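Local coordinates for probable acrylyl-CoA reductase AcuI (Escherichia coli, PDB 1O89), which probably catalyses the NADPH-dependent reduction of acrylyl-CoA to propanoyl-CoA, working as a homodimer of the zinc-containing alcohol dehydrogenase family, at residues E103-V111 with V289-W300. Sequence-based numbering, arbitrary orientation.
Sequences EVLLTGWGV and VMTPPERRAQAW
At the junction between the GroES-like domain and the nucleotide-binding domain of this medium-chain dehydrogenase fold, W109, in the type I' turn G108-V111 after strand 103-107, lies against V289, M290 and R296, just past the NADP(+)-binding residue S288. The W109 backbone N donates to V289 O at 2.7 Å, joining the turn to the loop that leads into helix 293-306. R296 NH2 lies over one face of the indole, toward its rim, while W109 NE1 sits over the centre of the R296 guanidinium, planes 32° apart; W109 NE1 is 3.3 Å from R296 CZ. M290 CA covers the same face toward the benzo rim, a CH-pi contact, while M290 SD approaches W109 CE3 obliquely at 3.5 Å, a Met-aromatic contact. The R296 chain, extended until it bends at chi3 (-67°), turns its guanidinium so that NE and NH2 both donate to T291 O, at 3.1 and 3.2 Å. R296 NH1 reaches toward strand 103-107, lying 2.9 Å from T107 O. A water joins R296 NH1 to T107 OG1 and W300 NE1, and L105 CD2 rests on the W300 ring, 3.6 Å from CE2. Replacing W109 with an alanine would strip the indole from this face of R296 and would probably leave M290 SD without its aromatic partner. With T291 O taking two of its N-H groups and the W109 indole against its face, the buried R296 guanidinium is held against rotation, its charge probably eased by the T291 carbonyl and, more weakly, that of V289.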
ATOM      1  N   GLU A 103     -20.396 -21.842 -21.797  1.00 63.31           N
ATOM      2  CA  GLU A 103     -18.972 -21.540 -21.793  1.00 60.38           C
ATOM      3  C   GLU A 103     -18.566 -20.775 -20.526  1.00 58.67           C
ATOM      4  O   GLU A 103     -19.271 -19.871 -20.061  1.00 60.92           O
ATOM      5  CB  GLU A 103     -18.471 -20.849 -23.075  1.00 60.76           C
ATOM      6  CG  GLU A 103     -19.314 -19.718 -23.644  1.00 66.83           C
ATOM      7  CD  GLU A 103     -19.538 -19.835 -25.151  1.00 72.87           C
ATOM      8  OE1 GLU A 103     -18.932 -20.739 -25.770  1.00 74.84           O
ATOM      9  OE2 GLU A 103     -20.332 -19.027 -25.720  1.00 78.20           O
ATOM     10  N   VAL A 104     -17.440 -21.202 -19.966  1.00 54.85           N
ATOM     11  CA  VAL A 104     -16.867 -20.637 -18.762  1.00 53.54           C
ATOM     12  C   VAL A 104     -15.346 -20.559 -18.917  1.00 50.32           C
ATOM     13  O   VAL A 104     -14.758 -21.175 -19.807  1.00 48.77           O
ATOM     14  CB  VAL A 104     -17.217 -21.495 -17.492  1.00 54.12           C
ATOM     15  CG1 VAL A 104     -18.696 -21.421 -17.167  1.00 57.78           C
ATOM     16  CG2 VAL A 104     -16.780 -22.962 -17.650  1.00 52.55           C
ATOM     17  N   LEU A 105     -14.713 -19.778 -18.059  1.00 50.22           N
ATOM     18  CA  LEU A 105     -13.267 -19.865 -17.891  1.00 48.26           C
ATOM     19  C   LEU A 105     -12.889 -19.941 -16.432  1.00 48.18           C
ATOM     20  O   LEU A 105     -13.710 -19.715 -15.539  1.00 49.85           O
ATOM     21  CB  LEU A 105     -12.535 -18.728 -18.636  1.00 48.17           C
ATOM     22  CG  LEU A 105     -12.450 -17.245 -18.249  1.00 50.52           C
ATOM     23  CD1 LEU A 105     -13.711 -16.526 -18.617  1.00 53.99           C
ATOM     24  CD2 LEU A 105     -12.033 -16.948 -16.794  1.00 50.73           C
ATOM     25  N   LEU A 106     -11.628 -20.278 -16.205  1.00 46.70           N
ATOM     26  CA  LEU A 106     -11.059 -20.331 -14.880  1.00 47.13           C
ATOM     27  C   LEU A 106      -9.610 -19.926 -14.955  1.00 46.80           C
ATOM     28  O   LEU A 106      -8.895 -20.354 -15.874  1.00 46.67           O
ATOM     29  CB  LEU A 106     -11.154 -21.750 -14.307  1.00 46.89           C
ATOM     30  CG  LEU A 106     -10.617 -21.879 -12.873  1.00 47.59           C
ATOM     31  CD1 LEU A 106     -11.435 -22.865 -12.051  1.00 49.07           C
ATOM     32  CD2 LEU A 106      -9.127 -22.280 -12.830  1.00 47.21           C
ATOM     33  N   THR A 107      -9.195 -19.073 -14.018  1.00 48.14           N
ATOM     34  CA  THR A 107      -7.788 -18.900 -13.661  1.00 48.04           C
ATOM     35  C   THR A 107      -7.635 -18.965 -12.142  1.00 49.83           C
ATOM     36  O   THR A 107      -8.558 -18.635 -11.399  1.00 51.06           O
ATOM     37  CB  THR A 107      -7.211 -17.587 -14.227  1.00 49.17           C
ATOM     38  OG1 THR A 107      -7.856 -16.454 -13.627  1.00 50.18           O
ATOM     39  CG2 THR A 107      -7.553 -17.476 -15.722  1.00 48.00           C
ATOM     40  N   GLY A 108      -6.469 -19.432 -11.700  1.00 50.03           N
ATOM     41  CA  GLY A 108      -6.098 -19.439 -10.294  1.00 52.29           C
ATOM     42  C   GLY A 108      -6.778 -20.480  -9.410  1.00 52.15           C
ATOM     43  O   GLY A 108      -7.138 -21.572  -9.847  1.00 50.02           O
ATOM     44  N   TRP A 109      -6.920 -20.107  -8.147  1.00 54.91           N
ATOM     45  CA  TRP A 109      -7.533 -20.904  -7.075  1.00 56.25           C
ATOM     46  C   TRP A 109      -6.720 -22.134  -6.657  1.00 56.47           C
ATOM     47  O   TRP A 109      -7.191 -22.938  -5.877  1.00 57.87           O
ATOM     48  CB  TRP A 109      -8.976 -21.290  -7.415  1.00 54.97           C
ATOM     49  CG  TRP A 109      -9.913 -20.122  -7.547  1.00 55.26           C
ATOM     50  CD1 TRP A 109     -10.500 -19.679  -8.685  1.00 54.27           C
ATOM     51  CD2 TRP A 109     -10.382 -19.268  -6.502  1.00 58.90           C
ATOM     52  NE1 TRP A 109     -11.301 -18.596  -8.424  1.00 56.78           N
ATOM     53  CE2 TRP A 109     -11.250 -18.323  -7.088  1.00 59.07           C
ATOM     54  CE3 TRP A 109     -10.176 -19.214  -5.122  1.00 62.08           C
ATOM     55  CZ2 TRP A 109     -11.896 -17.344  -6.350  1.00 62.83           C
ATOM     56  CZ3 TRP A 109     -10.813 -18.225  -4.387  1.00 65.11           C
ATOM     57  CH2 TRP A 109     -11.662 -17.308  -5.003  1.00 65.44           C
ATOM     58  N   GLY A 110      -5.472 -22.227  -7.113  1.00 56.61           N
ATOM     59  CA  GLY A 110      -4.626 -23.389  -6.878  1.00 56.69           C
ATOM     60  C   GLY A 110      -4.772 -24.449  -7.975  1.00 53.62           C
ATOM     61  O   GLY A 110      -4.069 -25.462  -7.971  1.00 53.58           O
ATOM     62  N   VAL A 111      -5.684 -24.216  -8.915  1.00 51.14           N
ATOM     63  CA  VAL A 111      -5.890 -25.118 -10.036  1.00 48.44           C
ATOM     64  C   VAL A 111      -4.609 -25.183 -10.867  1.00 48.80           C
ATOM     65  O   VAL A 111      -3.963 -24.168 -11.124  1.00 49.46           O
ATOM     66  CB  VAL A 111      -7.101 -24.671 -10.895  1.00 46.84           C
ATOM     67  CG1 VAL A 111      -7.308 -25.587 -12.077  1.00 44.14           C
ATOM     68  CG2 VAL A 111      -8.377 -24.630 -10.039  1.00 47.85           C
ATOM     69  N   VAL A 289      -4.585 -15.207  -7.499  1.00 48.95           N
ATOM     70  CA  VAL A 289      -4.903 -16.610  -7.239  1.00 50.77           C
ATOM     71  C   VAL A 289      -6.261 -16.782  -6.561  1.00 51.40           C
ATOM     72  O   VAL A 289      -7.060 -17.629  -6.982  1.00 52.27           O
ATOM     73  CB  VAL A 289      -3.795 -17.279  -6.390  1.00 51.87           C
ATOM     74  CG1 VAL A 289      -4.151 -18.732  -6.042  1.00 54.81           C
ATOM     75  CG2 VAL A 289      -2.447 -17.190  -7.128  1.00 50.95           C
ATOM     76  N   MET A 290      -6.519 -15.958  -5.545  1.00 56.27           N
ATOM     77  CA  MET A 290      -7.709 -16.081  -4.702  1.00 56.90           C
ATOM     78  C   MET A 290      -8.638 -14.868  -4.766  1.00 54.58           C
ATOM     79  O   MET A 290      -9.402 -14.622  -3.833  1.00 55.31           O
ATOM     80  CB  MET A 290      -7.293 -16.276  -3.242  1.00 60.23           C
ATOM     81  CG  MET A 290      -6.345 -17.436  -3.001  1.00 65.71           C
ATOM     82  SD  MET A 290      -7.053 -19.011  -3.532  1.00 70.41           S
ATOM     83  CE  MET A 290      -7.941 -19.532  -2.042  1.00 74.19           C
ATOM     84  N   THR A 291      -8.591 -14.097  -5.844  1.00 51.94           N
ATOM     85  CA  THR A 291      -9.380 -12.864  -5.852  1.00 51.32           C
ATOM     86  C   THR A 291     -10.892 -13.195  -5.816  1.00 52.09           C
ATOM     87  O   THR A 291     -11.336 -14.117  -6.496  1.00 51.79           O
ATOM     88  CB  THR A 291      -8.938 -11.849  -6.985  1.00 49.60           C
ATOM     89  OG1 THR A 291     -10.059 -11.375  -7.737  1.00 50.03           O
ATOM     90  CG2 THR A 291      -7.993 -12.448  -7.982  1.00 47.78           C
ATOM     91  N   PRO A 292     -11.663 -12.516  -4.957  1.00 54.05           N
ATOM     92  CA  PRO A 292     -13.095 -12.828  -4.798  1.00 56.85           C
ATOM     93  C   PRO A 292     -13.886 -12.746  -6.104  1.00 56.29           C
ATOM     94  O   PRO A 292     -13.498 -11.977  -6.968  1.00 53.82           O
ATOM     95  CB  PRO A 292     -13.599 -11.766  -3.790  1.00 59.85           C
ATOM     96  CG  PRO A 292     -12.386 -11.276  -3.079  1.00 59.56           C
ATOM     97  CD  PRO A 292     -11.233 -11.433  -4.048  1.00 55.97           C
ATOM     98  N   PRO A 293     -14.964 -13.524  -6.244  1.00 59.79           N
ATOM     99  CA  PRO A 293     -15.743 -13.582  -7.498  1.00 60.70           C
ATOM    100  C   PRO A 293     -16.210 -12.229  -8.067  1.00 60.88           C
ATOM    101  O   PRO A 293     -16.224 -12.076  -9.284  1.00 59.53           O
ATOM    102  CB  PRO A 293     -16.968 -14.445  -7.134  1.00 65.96           C
ATOM    103  CG  PRO A 293     -16.610 -15.179  -5.897  1.00 67.08           C
ATOM    104  CD  PRO A 293     -15.500 -14.436  -5.213  1.00 63.62           C
ATOM    105  N   GLU A 294     -16.601 -11.288  -7.213  1.00 63.43           N
ATOM    106  CA  GLU A 294     -17.136 -10.004  -7.670  1.00 65.81           C
ATOM    107  C   GLU A 294     -16.039  -9.210  -8.384  1.00 61.35           C
ATOM    108  O   GLU A 294     -16.180  -8.857  -9.549  1.00 60.48           O
ATOM    109  CB  GLU A 294     -17.714  -9.206  -6.493  1.00 70.88           C
ATOM    110  CG  GLU A 294     -18.410  -7.913  -6.903  1.00 76.17           C
ATOM    111  CD  GLU A 294     -19.121  -7.220  -5.751  1.00 84.71           C
ATOM    112  OE1 GLU A 294     -20.047  -7.823  -5.155  1.00 91.31           O
ATOM    113  OE2 GLU A 294     -18.766  -6.057  -5.447  1.00 87.33           O
ATOM    114  N   ARG A 295     -14.938  -8.973  -7.676  1.00 59.00           N
ATOM    115  CA  ARG A 295     -13.746  -8.328  -8.232  1.00 55.90           C
ATOM    116  C   ARG A 295     -13.263  -9.012  -9.521  1.00 52.76           C
ATOM    117  O   ARG A 295     -12.833  -8.360 -10.473  1.00 50.83           O
ATOM    118  CB  ARG A 295     -12.618  -8.364  -7.191  1.00 55.19           C
ATOM    119  CG  ARG A 295     -11.973  -7.026  -6.915  1.00 57.79           C
ATOM    120  CD  ARG A 295     -11.287  -6.442  -8.104  1.00 55.44           C
ATOM    121  NE  ARG A 295     -10.233  -5.496  -7.750  1.00 58.23           N
ATOM    122  CZ  ARG A 295     -10.408  -4.191  -7.545  1.00 61.00           C
ATOM    123  NH1 ARG A 295     -11.612  -3.634  -7.611  1.00 64.85           N
ATOM    124  NH2 ARG A 295      -9.370  -3.432  -7.265  1.00 60.95           N
ATOM    125  N   ARG A 296     -13.350 -10.337  -9.529  1.00 52.50           N
ATOM    126  CA  ARG A 296     -12.825 -11.167 -10.601  1.00 50.88           C
ATOM    127  C   ARG A 296     -13.630 -10.969 -11.869  1.00 51.90           C
ATOM    128  O   ARG A 296     -13.060 -10.759 -12.933  1.00 50.83           O
ATOM    129  CB  ARG A 296     -12.888 -12.637 -10.165  1.00 52.38           C
ATOM    130  CG  ARG A 296     -12.292 -13.640 -11.111  1.00 51.67           C
ATOM    131  CD  ARG A 296     -12.294 -15.049 -10.552  1.00 52.61           C
ATOM    132  NE  ARG A 296     -11.397 -15.218  -9.410  1.00 50.63           N
ATOM    133  CZ  ARG A 296     -10.137 -15.655  -9.477  1.00 51.11           C
ATOM    134  NH1 ARG A 296      -9.585 -15.981 -10.642  1.00 53.31           N
ATOM    135  NH2 ARG A 296      -9.417 -15.791  -8.369  1.00 48.85           N
ATOM    136  N   ALA A 297     -14.954 -11.045 -11.749  1.00 55.12           N
ATOM    137  CA  ALA A 297     -15.859 -10.819 -12.877  1.00 57.78           C
ATOM    138  C   ALA A 297     -15.682  -9.387 -13.390  1.00 56.96           C
ATOM    139  O   ALA A 297     -15.641  -9.151 -14.595  1.00 56.09           O
ATOM    140  CB  ALA A 297     -17.285 -11.055 -12.471  1.00 62.72           C
ATOM    141  N   GLN A 298     -15.550  -8.445 -12.457  1.00 56.89           N
ATOM    142  CA  GLN A 298     -15.345  -7.056 -12.810  1.00 57.54           C
ATOM    143  C   GLN A 298     -14.101  -6.884 -13.689  1.00 53.82           C
ATOM    144  O   GLN A 298     -14.125  -6.129 -14.651  1.00 55.12           O
ATOM    145  CB  GLN A 298     -15.265  -6.209 -11.550  1.00 58.99           C
ATOM    146  CG  GLN A 298     -14.978  -4.735 -11.789  1.00 61.32           C
ATOM    147  CD  GLN A 298     -14.849  -3.945 -10.494  1.00 65.19           C
ATOM    148  OE1 GLN A 298     -14.878  -2.711 -10.517  1.00 67.65           O
ATOM    149  NE2 GLN A 298     -14.719  -4.647  -9.365  1.00 64.57           N
ATOM    150  N   ALA A 299     -13.034  -7.609 -13.380  1.00 50.81           N
ATOM    151  CA  ALA A 299     -11.788  -7.480 -14.117  1.00 48.57           C
ATOM    152  C   ALA A 299     -11.917  -8.028 -15.519  1.00 48.67           C
ATOM    153  O   ALA A 299     -11.319  -7.474 -16.448  1.00 48.51           O
ATOM    154  CB  ALA A 299     -10.632  -8.179 -13.397  1.00 46.59           C
ATOM    155  N   TRP A 300     -12.648  -9.127 -15.670  1.00 49.82           N
ATOM    156  CA  TRP A 300     -12.816  -9.726 -16.985  1.00 51.93           C
ATOM    157  C   TRP A 300     -13.646  -8.819 -17.875  1.00 54.65           C
ATOM    158  O   TRP A 300     -13.381  -8.732 -19.066  1.00 56.44           O
ATOM    159  CB  TRP A 300     -13.428 -11.134 -16.913  1.00 54.25           C
ATOM    160  CG  TRP A 300     -12.394 -12.166 -16.590  1.00 53.13           C
ATOM    161  CD1 TRP A 300     -12.189 -12.760 -15.389  1.00 51.71           C
ATOM    162  CD2 TRP A 300     -11.386 -12.680 -17.471  1.00 53.82           C
ATOM    163  NE1 TRP A 300     -11.128 -13.626 -15.462  1.00 52.40           N
ATOM    164  CE2 TRP A 300     -10.612 -13.594 -16.729  1.00 52.71           C
ATOM    165  CE3 TRP A 300     -11.076 -12.480 -18.826  1.00 55.59           C
ATOM    166  CZ2 TRP A 300      -9.551 -14.304 -17.283  1.00 54.42           C
ATOM    167  CZ3 TRP A 300     -10.022 -13.179 -19.378  1.00 57.81           C
ATOM    168  CH2 TRP A 300      -9.268 -14.088 -18.605  1.00 58.26           C
TER
HETATM  169  O   HOH W   1     -10.392 -15.753 -13.442  1.00 44.31           O
HETATM  170  O   HOH W   2      -6.304 -16.287 -11.445  1.00 49.73           O